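Local coordinates for uncharacterized protein (Bacteroides eggerthii, PDB 4FTD), which is of unknown function but combines a six-bladed beta-propeller with an immunoglobulin-like part and possibly acts in carbohydrate metabolism, at residues Ala114-Pro119 / Asn395-Phe400; Cys430-Ala433 / Gly439-Ile442; Val355-Gln360 / Lys365-Leu370; Ile418-Asp421 / Lys425-Lys428; Ser333-Glu338 / Lys386-Gly391. All blocks are in the same frame, centred on the assembly; numbering follows the deposited sequence.

Overall arrangement
The contacts lie on and around two adjacent blades, contact 5 reaching the loop from the blade before them. Contacts 2 and 4 are hairpins sharing strand 426-435, their centres 18 Å apart; contact 3 is a hairpin of the neighbouring blade, and its L370 CB lies 3.7 Å from A433 CB of contact 2. Contact 1 brings the chain entering the propeller against the outer strand of that neighbouring blade, where F400 CE1 lies 3.6 Å from V441 CG2. Contact 5 seats a helix on that loop, whose E338 OE1 is 2.9 Å from Q360 N of contact 3. No active site is established; a glycerol, probably from crystallisation, sits about 4 Å from the Y398 side chain.

Contact 1: residues Ala114-Pro119 / Asn395-Phe400; sequences ADFEKP and NPIYQF
F116 and P119 are the residues of the 114-119 loop that meet I397 and Y398, in a largely apolar contact with no hydrogen bond across it. Taking the loop in order, A114 sends its CB over one face of the F116 ring. D115 then shapes the chain: its OD1 accepts from E117 N at 3.1 Å, an Asx turn, inside a type I turn closed by K118 N to D115 O. This turn presents F116 to the other segment. With CG anti to its own carbonyl carbon (chi1 -66°), the ring offers its second face to I397, whose CG2 stands 4.2 Å from the centroid and only 20° off the normal, a CH-pi contact. I397 CD1 touches F116 CD2 at 3.8 Å, while F116 CD1 approaches Y398 CB at 3.7 Å. I397 and Y398 can both serve F116 because they form a classic beta bulge opposite V372. The loop leads from strand 98-106 into strand 120-125 of the propeller, so the contact lays the entry to the propeller against the outer strand, 398-401, of the adjacent blade. F116 also meets the rings of F445 and Y352 edge-to-face. An alanine at F116 is likely to deprive I397 CG2 of the face it rests on and to open a gap between A114 and I397. Past the turn, P119, rigid and apolar, puts its CB 4.2 Å from Y398 CE1 and 4.0 Å from Y398 OH.

Contact 2: residues Cys430-Ala433 / Gly439-Ile442; sequences CLFA and GFVI
A433 and V441 face each other as an antiparallel hydrogen-bonded pair, A433 N giving to V441 O at 3.3 Å and V441 N to A433 O at 3.0 Å. The two strand axes run 5.0 Å apart and almost exactly antiparallel, at 174°. Next comes the non-hydrogen-bonded pair F432 and I442, where F432 CA lies 3.2 Å from V441 O in a CA-H...O contact. At G439 a CB would jam against the preceding carbonyl oxygen, hence glycine. F432 CG, anti to the backbone N (chi1 169°), swings the ring across to F440 on the same side of the sheet: F432 CE2 meets F440 CD1 at 3.6 Å, the planes inclined at 37°, neither stacked nor edge-to-face. I442 CG1 comes to the edge of the F432 ring, 4.0 Å from CD2. A serine in place of F432 would probably leave I442, F440 and Y143 without their aromatic neighbour. Small A433 and branched V441 suit the other side, where both pack on L370 of the next blade. The hairpin forms the middle of the blade that closes the propeller; the outer strand of that blade, 120-125, comes from far earlier in the chain: the Velcro closure of beta-propellers.

Contact 3: residues Val355-Gln360 / Lys365-Leu370; sequences VCTAGQ and KASIAL
T357 binds both S367 and A369 through one hydroxyl. OG1 donates to S367 OG at 2.7 Å and accepts from A369 N at 2.8 Å, while T357 N gives to A369 O at 2.9 Å, fairly straight (162°). A chi1 of 59° sets OG1 between the backbone N and carbonyl carbon of T357. One step along, C356 and L370 form a non-hydrogen-bonded antiparallel pair, with C356 CA 3.3 Å from A369 O. Beyond T357 the strands give way to a loop that packs closely: A366 CB rests 3.6 Å from G359 N, and I368 CG1 lies 4.1 Å from G359 CA, where a CB would collide with it. Further out, S367 OG is held by E371 OE2, and R435 reaches the carbonyl oxygens of A358 and G359. This is the loop end of the hairpin 350-357 and 369-374, two neighbouring strands of one propeller blade. The threonine hydroxyl takes the A369 N-H that a regular ladder would give to a main-chain carbonyl, whereas the buried T357 O has no hydrogen-bonding partner in the model. The chain of hydroxyls from T357 through S367 to the E371 carboxylate is consistent with protons pointing towards the acid.

Contact 4: residues Ile418-Asp421 / Lys425-Lys428; sequences IEKD and KDAK
K420 runs across K425 and D426 to a salt bridge, and its atoms can be followed outward. CB sits 3.5 Å from K425 O; CG passes D426 OD1 at 3.8 Å. CE lies 3.6 Å from the same OD1, and there the chain bends (chi4 -75°), bringing NZ to D426 OD1 at 3.1 Å. The ammonium comes from above the carboxylate plane, 36° out of it, and also bonds G424 O; N348 N holds D426 OD2, fixing the carboxylate from its other oxygen. The backbone beneath is a hairpin with a classic beta bulge: A427 and K428 both face E419, and E419 O accepts two N-H groups, A427 N at 2.8 Å and K428 N at 3.1 Å. Small A427 suits the bulge, its CB lying close over E419 O. E419 and K428 make a weak salt bridge, doubtful because the K428 side chain has two conformers; in this one E444 also meets its ammonium. Towards the turn, D421 N gives to K425 O at 2.8 Å and D421 OD1 takes K425 N at 3.0 Å, an exchange that suits an aspartate whose CG stands between its own backbone N and carbonyl carbon (chi1 62°). A water donates to both D421 OD2 and D426 O. The hairpin joins strands 412-420 and 426-435 of the closing blade at the surface. The charges of K420 and D426 would probably offset one another in large part, and the D421 carboxylate, met by backbone N-H and water, probably remains ionised.

Contact 5: residues Ser333-Glu338 / Lys386-Gly391; sequences SKIAGE and KKFDEG
K334 lies alongside D389 at an oblique angle, and each uses its charged side chain on the other's backbone, not on the opposite charge. D389 OD1 accepts from K334 N at 2.9 Å, on the syn side and 25° out of the carboxylate plane. The K334 chain then runs extended over the aspartate, CG passing 3.4 Å from D389 OD1, until NZ gives to D389 O at 2.9 Å. That ammonium stands above the carbonyl plane, 42° out of it, and 5.4 Å from D389 OD1, so the two make no salt bridge. A lysine suits the place, bringing a positive charge to the C-terminal end of a helix, whose dipole would probably welcome it. The second pair, I335 and F388, crosses at about a right angle. I335 CD1 sits over one face of the ring, 4.0 Å from the centroid, a CH-pi contact, while I335 CG1 touches F388 CE2 at 3.4 Å. S333 shapes the loop that carries both K334 and I335, its OG accepting from I335 N at 3.1 Å in an ST turn and also bonding V320 O. D389 OD2 is taken up by Y331 OH, and H394 binds D389 O and meets the F388 ring edge-to-face. Helix 381-390, inserted between strands 369-374 and 398-401, thus sits on the loop linking strand 329-332 of the preceding blade to strand 339-340.

Contact 1: residues Ala114-Pro119 / Asn395-Phe400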
# COMPACT_ATOMS: atom_id res chain seq x y z
N ALA A 114 -3.51 8.41 2.53
CA ALA A 114 -2.55 8.83 1.52
C ALA A 114 -3.26 9.61 0.43
O ALA A 114 -4.44 9.40 0.15
CB ALA A 114 -1.89 7.62 0.90
N ASP A 115 -2.54 10.52 -0.20
CA ASP A 115 -3.06 11.22 -1.36
C ASP A 115 -2.52 10.51 -2.59
O ASP A 115 -1.40 10.77 -3.06
CB ASP A 115 -2.65 12.66 -1.33
CG ASP A 115 -3.35 13.48 -2.38
OD1 ASP A 115 -3.93 12.93 -3.34
OD2 ASP A 115 -3.30 14.70 -2.22
N PHE A 116 -3.35 9.63 -3.14
CA PHE A 116 -2.98 8.84 -4.31
C PHE A 116 -2.92 9.64 -5.60
O PHE A 116 -2.45 9.13 -6.60
CB PHE A 116 -3.90 7.64 -4.44
CG PHE A 116 -3.74 6.67 -3.32
CD1 PHE A 116 -2.64 5.83 -3.28
CD2 PHE A 116 -4.67 6.60 -2.29
CE1 PHE A 116 -2.47 4.91 -2.26
CE2 PHE A 116 -4.51 5.69 -1.26
CZ PHE A 116 -3.41 4.84 -1.24
N GLU A 117 -3.35 10.90 -5.56
CA GLU A 117 -3.25 11.83 -6.70
C GLU A 117 -1.86 12.48 -6.81
O GLU A 117 -1.61 13.21 -7.76
CB GLU A 117 -4.25 12.98 -6.56
CG GLU A 117 -5.69 12.60 -6.30
CD GLU A 117 -6.46 12.38 -7.57
OE1 GLU A 117 -6.05 11.50 -8.36
OE2 GLU A 117 -7.47 13.09 -7.76
N LYS A 118 -0.97 12.23 -5.83
CA LYS A 118 0.37 12.81 -5.78
C LYS A 118 1.49 11.75 -5.65
O LYS A 118 2.32 11.82 -4.75
CB LYS A 118 0.43 13.81 -4.62
CG LYS A 118 -0.56 14.97 -4.76
CD LYS A 118 -0.65 15.77 -3.46
CE LYS A 118 0.38 16.87 -3.37
NZ LYS A 118 -0.17 18.13 -3.97
N PRO A 119 1.50 10.75 -6.56
CA PRO A 119 2.56 9.76 -6.53
C PRO A 119 3.92 10.32 -6.90
O PRO A 119 4.00 11.22 -7.72
CB PRO A 119 2.14 8.76 -7.61
CG PRO A 119 1.36 9.57 -8.57
CD PRO A 119 0.65 10.61 -7.77
N ASN A 395 -13.05 -0.83 -8.17
CA ASN A 395 -11.79 -0.47 -8.82
C ASN A 395 -10.71 -0.22 -7.78
O ASN A 395 -11.00 0.26 -6.68
CB ASN A 395 -11.94 0.80 -9.65
CG ASN A 395 -12.98 0.67 -10.75
OD1 ASN A 395 -13.88 1.49 -10.85
ND2 ASN A 395 -12.86 -0.37 -11.54
N PRO A 396 -9.45 -0.50 -8.11
CA PRO A 396 -8.39 -0.05 -7.21
C PRO A 396 -8.40 1.48 -7.09
O PRO A 396 -8.83 2.15 -8.02
CB PRO A 396 -7.10 -0.53 -7.87
CG PRO A 396 -7.46 -0.87 -9.26
CD PRO A 396 -8.91 -1.22 -9.28
N ILE A 397 -7.99 2.01 -5.95
CA ILE A 397 -7.84 3.45 -5.74
C ILE A 397 -6.50 3.93 -6.36
O ILE A 397 -6.31 5.10 -6.57
CB ILE A 397 -7.95 3.81 -4.25
CG1 ILE A 397 -8.08 5.31 -4.04
CG2 ILE A 397 -6.77 3.28 -3.46
CD1 ILE A 397 -8.38 5.68 -2.60
N TYR A 398 -5.57 3.02 -6.67
CA TYR A 398 -4.31 3.38 -7.35
C TYR A 398 -3.80 2.16 -8.11
O TYR A 398 -3.92 1.05 -7.63
CB TYR A 398 -3.23 3.84 -6.34
CG TYR A 398 -1.91 4.17 -7.01
CD1 TYR A 398 -1.75 5.37 -7.71
CD2 TYR A 398 -0.85 3.26 -7.01
CE1 TYR A 398 -0.56 5.67 -8.36
CE2 TYR A 398 0.34 3.55 -7.67
CZ TYR A 398 0.49 4.75 -8.33
OH TYR A 398 1.65 5.02 -8.98
N GLN A 399 -3.23 2.39 -9.30
CA GLN A 399 -2.66 1.33 -10.12
C GLN A 399 -1.40 1.82 -10.78
O GLN A 399 -1.35 2.96 -11.26
CB GLN A 399 -3.63 0.94 -11.23
CG GLN A 399 -3.20 -0.25 -12.06
CD GLN A 399 -4.16 -0.55 -13.17
OE1 GLN A 399 -4.34 0.25 -14.08
NE2 GLN A 399 -4.77 -1.71 -13.12
N PHE A 400 -0.37 0.98 -10.78
CA PHE A 400 0.84 1.25 -11.54
C PHE A 400 1.13 -0.00 -12.34
O PHE A 400 1.45 -1.04 -11.79
CB PHE A 400 2.04 1.64 -10.68
CG PHE A 400 3.21 2.11 -11.51
CD1 PHE A 400 4.09 1.19 -12.06
CD2 PHE A 400 3.37 3.46 -11.81
CE1 PHE A 400 5.14 1.61 -12.88
CE2 PHE A 400 4.42 3.89 -12.63
CZ PHE A 400 5.29 2.95 -13.18

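Contact 2: residues Cys430-Ala433 / Gly439-Ile442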
# COMPACT_ATOMS: atom_id res chain seq x y z
N CYS A 430 5.08 4.46 1.22
CA CYS A 430 5.94 3.99 0.12
C CYS A 430 5.56 2.56 -0.21
O CYS A 430 5.59 1.71 0.67
CB CYS A 430 7.39 4.11 0.52
SG CYS A 430 7.85 5.70 1.23
N LEU A 431 5.13 2.32 -1.45
CA LEU A 431 4.64 1.03 -1.91
C LEU A 431 5.59 0.49 -2.97
O LEU A 431 6.13 1.25 -3.77
CB LEU A 431 3.21 1.17 -2.48
CG LEU A 431 2.18 1.84 -1.55
CD1 LEU A 431 0.85 1.87 -2.28
CD2 LEU A 431 2.03 1.12 -0.19
N PHE A 432 5.78 -0.81 -2.94
CA PHE A 432 6.66 -1.53 -3.86
C PHE A 432 5.93 -2.73 -4.40
O PHE A 432 5.22 -3.43 -3.65
CB PHE A 432 7.88 -1.99 -3.11
CG PHE A 432 8.79 -2.97 -3.84
CD1 PHE A 432 8.61 -4.35 -3.69
CD2 PHE A 432 9.93 -2.50 -4.55
CE1 PHE A 432 9.48 -5.25 -4.30
CE2 PHE A 432 10.81 -3.39 -5.12
CZ PHE A 432 10.58 -4.77 -5.01
N ALA A 433 6.14 -2.99 -5.67
CA ALA A 433 5.74 -4.23 -6.35
C ALA A 433 6.85 -4.63 -7.32
O ALA A 433 7.56 -3.77 -7.90
CB ALA A 433 4.42 -4.09 -7.10
N GLY A 439 9.77 -6.25 -14.04
CA GLY A 439 10.59 -5.33 -13.26
C GLY A 439 9.90 -4.92 -11.95
O GLY A 439 9.03 -5.61 -11.48
N PHE A 440 10.31 -3.79 -11.39
CA PHE A 440 9.79 -3.33 -10.11
C PHE A 440 9.58 -1.83 -10.07
O PHE A 440 10.13 -1.12 -10.89
CB PHE A 440 10.67 -3.81 -8.96
CG PHE A 440 12.04 -3.15 -8.84
CD1 PHE A 440 12.19 -1.94 -8.17
CD2 PHE A 440 13.19 -3.80 -9.32
CE1 PHE A 440 13.45 -1.34 -8.04
CE2 PHE A 440 14.44 -3.23 -9.18
CZ PHE A 440 14.57 -2.01 -8.52
N VAL A 441 8.79 -1.37 -9.11
CA VAL A 441 8.47 0.07 -8.94
C VAL A 441 8.38 0.38 -7.44
O VAL A 441 8.02 -0.49 -6.60
CB VAL A 441 7.15 0.43 -9.69
CG1 VAL A 441 5.93 -0.21 -9.05
CG2 VAL A 441 6.92 1.93 -9.77
N ILE A 442 8.80 1.61 -7.08
CA ILE A 442 8.54 2.18 -5.79
C ILE A 442 7.65 3.42 -6.02
O ILE A 442 8.03 4.30 -6.78
CB ILE A 442 9.82 2.61 -5.09
CG1 ILE A 442 10.75 1.40 -4.88
CG2 ILE A 442 9.46 3.33 -3.77
CD1 ILE A 442 12.19 1.79 -4.59

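Contact 3: residues Val355-Gln360 / Lys365-Leu370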
# COMPACT_ATOMS: atom_id res chain seq x y z
N VAL A 355 -1.67 -5.19 -3.57
CA VAL A 355 -1.51 -6.46 -4.29
C VAL A 355 -0.69 -6.21 -5.53
O VAL A 355 -0.48 -5.05 -5.92
CB VAL A 355 -2.85 -7.10 -4.69
CG1 VAL A 355 -3.70 -7.43 -3.47
CG2 VAL A 355 -3.61 -6.24 -5.69
N CYS A 356 -0.15 -7.29 -6.11
CA CYS A 356 0.40 -7.20 -7.47
C CYS A 356 -0.31 -8.20 -8.32
O CYS A 356 -0.40 -9.39 -7.94
CB CYS A 356 1.92 -7.43 -7.51
SG CYS A 356 2.66 -7.09 -9.12
N THR A 357 -0.82 -7.79 -9.49
CA THR A 357 -1.49 -8.78 -10.34
C THR A 357 -0.37 -9.52 -11.14
O THR A 357 0.55 -8.88 -11.62
CB THR A 357 -2.58 -8.16 -11.23
OG1 THR A 357 -1.93 -7.18 -12.02
CG2 THR A 357 -3.77 -7.52 -10.36
N ALA A 358 -0.47 -10.84 -11.25
CA ALA A 358 0.65 -11.69 -11.73
C ALA A 358 0.78 -11.84 -13.24
O ALA A 358 1.86 -11.61 -13.83
CB ALA A 358 0.55 -13.07 -11.08
N GLY A 359 -0.31 -12.23 -13.90
CA GLY A 359 -0.21 -12.52 -15.32
C GLY A 359 0.44 -13.86 -15.62
O GLY A 359 1.43 -13.93 -16.33
N GLN A 360 -0.17 -14.93 -15.12
CA GLN A 360 0.35 -16.31 -15.25
C GLN A 360 -0.32 -16.95 -16.43
O GLN A 360 -1.53 -17.11 -16.42
CB GLN A 360 0.05 -17.11 -13.98
CG GLN A 360 0.49 -18.58 -13.97
CD GLN A 360 1.99 -18.76 -13.99
OE1 GLN A 360 2.73 -17.84 -13.76
NE2 GLN A 360 2.44 -19.96 -14.30
N LYS A 365 -4.98 -12.07 -19.08
CA LYS A 365 -5.42 -10.71 -19.29
C LYS A 365 -5.25 -9.93 -17.99
O LYS A 365 -5.84 -8.88 -17.86
CB LYS A 365 -6.87 -10.70 -19.82
CG LYS A 365 -7.05 -11.40 -21.18
CD LYS A 365 -8.51 -11.72 -21.49
CE LYS A 365 -8.73 -12.24 -22.91
NZ LYS A 365 -8.16 -11.32 -23.93
N ALA A 366 -4.42 -10.39 -17.04
CA ALA A 366 -4.19 -9.65 -15.81
C ALA A 366 -3.61 -8.27 -16.13
O ALA A 366 -2.87 -8.10 -17.11
CB ALA A 366 -3.24 -10.42 -14.87
N SER A 367 -3.91 -7.27 -15.31
CA SER A 367 -3.33 -5.92 -15.50
C SER A 367 -1.77 -5.86 -15.40
O SER A 367 -1.13 -4.92 -15.93
CB SER A 367 -3.95 -4.93 -14.49
OG SER A 367 -3.62 -5.34 -13.15
N ILE A 368 -1.16 -6.86 -14.74
CA ILE A 368 0.28 -6.88 -14.43
C ILE A 368 0.69 -5.55 -13.79
O ILE A 368 1.47 -4.75 -14.36
CB ILE A 368 1.19 -7.29 -15.63
CG1 ILE A 368 0.69 -8.60 -16.27
CG2 ILE A 368 2.65 -7.50 -15.16
CD1 ILE A 368 1.45 -8.99 -17.53
N ALA A 369 0.18 -5.35 -12.57
CA ALA A 369 0.25 -4.05 -11.94
C ALA A 369 0.27 -4.08 -10.43
O ALA A 369 -0.29 -4.96 -9.81
CB ALA A 369 -0.95 -3.21 -12.41
N LEU A 370 0.90 -3.07 -9.84
CA LEU A 370 0.73 -2.78 -8.42
C LEU A 370 -0.69 -2.22 -8.35
O LEU A 370 -1.02 -1.32 -9.12
CB LEU A 370 1.75 -1.74 -7.95
CG LEU A 370 1.81 -1.24 -6.51
CD1 LEU A 370 3.15 -0.56 -6.23
CD2 LEU A 370 0.67 -0.30 -6.24

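Contact 4: residues Ile418-Asp421 / Lys425-Lys428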
# COMPACT_ATOMS: atom_id res chain seq x y z
N ILE A 418 6.49 2.86 5.71
CA ILE A 418 5.87 4.10 6.19
C ILE A 418 6.92 4.99 6.82
O ILE A 418 7.58 4.59 7.75
CB ILE A 418 4.75 3.79 7.20
CG1 ILE A 418 3.62 3.06 6.44
CG2 ILE A 418 4.25 5.10 7.87
CD1 ILE A 418 2.45 2.56 7.26
N GLU A 419 7.07 6.20 6.31
CA GLU A 419 7.95 7.19 6.91
C GLU A 419 7.14 8.03 7.91
O GLU A 419 6.04 8.51 7.58
CB GLU A 419 8.55 8.06 5.78
CG GLU A 419 9.73 8.96 6.17
CD GLU A 419 10.33 9.65 4.95
OE1 GLU A 419 10.96 8.96 4.12
OE2 GLU A 419 10.17 10.89 4.82
N LYS A 420 7.66 8.19 9.13
CA LYS A 420 7.02 9.04 10.15
C LYS A 420 7.74 10.40 10.25
O LYS A 420 8.91 10.49 9.90
CB LYS A 420 6.98 8.31 11.49
CG LYS A 420 6.03 7.11 11.53
CD LYS A 420 6.04 6.41 12.89
CE LYS A 420 4.81 5.54 13.12
NZ LYS A 420 3.58 6.33 13.43
N ASP A 421 7.04 11.44 10.70
CA ASP A 421 7.68 12.75 10.91
C ASP A 421 8.38 12.80 12.28
O ASP A 421 8.37 11.81 13.02
CB ASP A 421 6.67 13.91 10.73
CG ASP A 421 5.52 13.88 11.73
OD1 ASP A 421 5.61 13.25 12.81
OD2 ASP A 421 4.49 14.50 11.41
N LYS A 425 4.18 10.79 13.81
CA LYS A 425 2.97 10.71 13.00
C LYS A 425 3.32 10.24 11.57
O LYS A 425 4.37 10.63 11.02
CB LYS A 425 2.27 12.07 12.94
CG LYS A 425 0.92 12.05 12.25
CD LYS A 425 0.36 13.45 12.07
CE LYS A 425 -0.87 13.46 11.18
NZ LYS A 425 -1.02 14.78 10.54
N ASP A 426 2.44 9.45 10.97
CA ASP A 426 2.66 8.98 9.60
C ASP A 426 2.77 10.19 8.66
O ASP A 426 1.99 11.14 8.80
CB ASP A 426 1.52 8.09 9.13
CG ASP A 426 1.43 6.79 9.88
OD1 ASP A 426 2.39 6.39 10.57
OD2 ASP A 426 0.38 6.14 9.73
N ALA A 427 3.74 10.14 7.74
CA ALA A 427 4.01 11.24 6.80
C ALA A 427 4.05 10.80 5.34
O ALA A 427 3.51 11.49 4.48
CB ALA A 427 5.32 11.93 7.16
N LYS A 428 4.67 9.65 5.05
CA LYS A 428 4.84 9.19 3.68
C LYS A 428 4.59 7.68 3.59
O LYS A 428 5.13 6.92 4.39
CB LYS A 428 6.27 9.54 3.21
CG LYS A 428 6.47 9.66 1.71
CD LYS A 428 7.82 10.29 1.37
CE LYS A 428 8.99 9.32 1.48
NZ LYS A 428 10.27 9.94 1.02
O HOH W 1 2.87 13.82 9.04

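Contact 5: residues Ser333-Glu338 / Lys386-Gly391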
# COMPACT_ATOMS: atom_id res chain seq x y z
N SER A 333 -13.38 -12.75 -0.75
CA SER A 333 -13.77 -11.44 -1.29
C SER A 333 -13.88 -11.48 -2.81
O SER A 333 -13.64 -12.52 -3.45
CB SER A 333 -12.77 -10.36 -0.88
OG SER A 333 -11.62 -10.35 -1.71
N LYS A 334 -14.22 -10.33 -3.39
CA LYS A 334 -14.31 -10.18 -4.84
C LYS A 334 -13.02 -9.65 -5.46
O LYS A 334 -12.96 -9.52 -6.67
CB LYS A 334 -15.48 -9.24 -5.21
CG LYS A 334 -16.83 -9.80 -4.86
CD LYS A 334 -17.91 -8.73 -5.00
CE LYS A 334 -19.32 -9.29 -4.84
NZ LYS A 334 -20.30 -8.17 -4.78
N ILE A 335 -12.00 -9.34 -4.66
CA ILE A 335 -10.71 -8.86 -5.19
C ILE A 335 -9.98 -10.06 -5.83
O ILE A 335 -9.57 -10.96 -5.13
CB ILE A 335 -9.88 -8.17 -4.11
CG1 ILE A 335 -10.63 -6.91 -3.62
CG2 ILE A 335 -8.50 -7.77 -4.64
CD1 ILE A 335 -10.12 -6.29 -2.35
N ALA A 336 -9.87 -10.06 -7.16
CA ALA A 336 -9.34 -11.17 -7.95
C ALA A 336 -8.42 -10.58 -9.03
O ALA A 336 -7.52 -9.83 -8.69
CB ALA A 336 -10.48 -11.98 -8.58
N GLY A 337 -8.63 -10.90 -10.30
CA GLY A 337 -7.74 -10.40 -11.38
C GLY A 337 -6.26 -10.82 -11.29
O GLY A 337 -5.37 -10.11 -11.79
N GLU A 338 -6.03 -11.99 -10.67
CA GLU A 338 -4.72 -12.58 -10.43
C GLU A 338 -3.86 -11.78 -9.43
O GLU A 338 -2.63 -11.86 -9.49
CB GLU A 338 -3.92 -12.81 -11.74
CG GLU A 338 -4.71 -13.55 -12.84
CD GLU A 338 -3.82 -13.99 -13.99
OE1 GLU A 338 -2.57 -14.01 -13.87
OE2 GLU A 338 -4.39 -14.32 -15.05
N LYS A 386 -16.13 -7.34 3.48
CA LYS A 386 -17.58 -7.36 3.23
C LYS A 386 -18.06 -6.03 2.68
O LYS A 386 -18.78 -6.01 1.67
CB LYS A 386 -18.39 -7.72 4.49
CG LYS A 386 -18.37 -9.21 4.80
CD LYS A 386 -19.09 -9.59 6.09
CE LYS A 386 -18.95 -11.09 6.34
NZ LYS A 386 -19.23 -11.45 7.74
N LYS A 387 -17.65 -4.93 3.31
CA LYS A 387 -18.11 -3.60 2.89
C LYS A 387 -17.60 -3.28 1.49
O LYS A 387 -18.36 -2.74 0.70
CB LYS A 387 -17.76 -2.51 3.91
CG LYS A 387 -18.59 -2.62 5.19
CD LYS A 387 -18.53 -1.38 6.08
CE LYS A 387 -19.60 -1.41 7.19
NZ LYS A 387 -19.27 -2.43 8.23
N PHE A 388 -16.36 -3.66 1.18
CA PHE A 388 -15.83 -3.52 -0.18
C PHE A 388 -16.76 -4.26 -1.15
O PHE A 388 -17.33 -3.66 -2.06
CB PHE A 388 -14.39 -4.04 -0.29
CG PHE A 388 -13.82 -3.97 -1.67
CD1 PHE A 388 -13.21 -2.81 -2.14
CD2 PHE A 388 -13.92 -5.07 -2.54
CE1 PHE A 388 -12.71 -2.75 -3.44
CE2 PHE A 388 -13.42 -5.01 -3.83
CZ PHE A 388 -12.82 -3.85 -4.28
N ASP A 389 -16.96 -5.55 -0.90
CA ASP A 389 -17.79 -6.39 -1.79
C ASP A 389 -19.18 -5.83 -2.03
O ASP A 389 -19.66 -5.89 -3.15
CB ASP A 389 -17.90 -7.82 -1.25
CG ASP A 389 -16.61 -8.65 -1.47
OD1 ASP A 389 -15.64 -8.17 -2.12
OD2 ASP A 389 -16.60 -9.82 -1.02
N GLU A 390 -19.80 -5.33 -0.97
CA GLU A 390 -21.14 -4.73 -1.03
C GLU A 390 -21.23 -3.40 -1.76
O GLU A 390 -22.28 -3.08 -2.27
CB GLU A 390 -21.72 -4.58 0.38
CG GLU A 390 -22.02 -5.93 1.03
CD GLU A 390 -22.09 -5.88 2.55
OE1 GLU A 390 -22.05 -4.78 3.15
OE2 GLU A 390 -22.17 -6.98 3.14
N GLY A 391 -20.15 -2.61 -1.81
CA GLY A 391 -20.17 -1.31 -2.50
C GLY A 391 -20.33 -1.44 -4.00
O GLY A 391 -20.20 -2.54 -4.57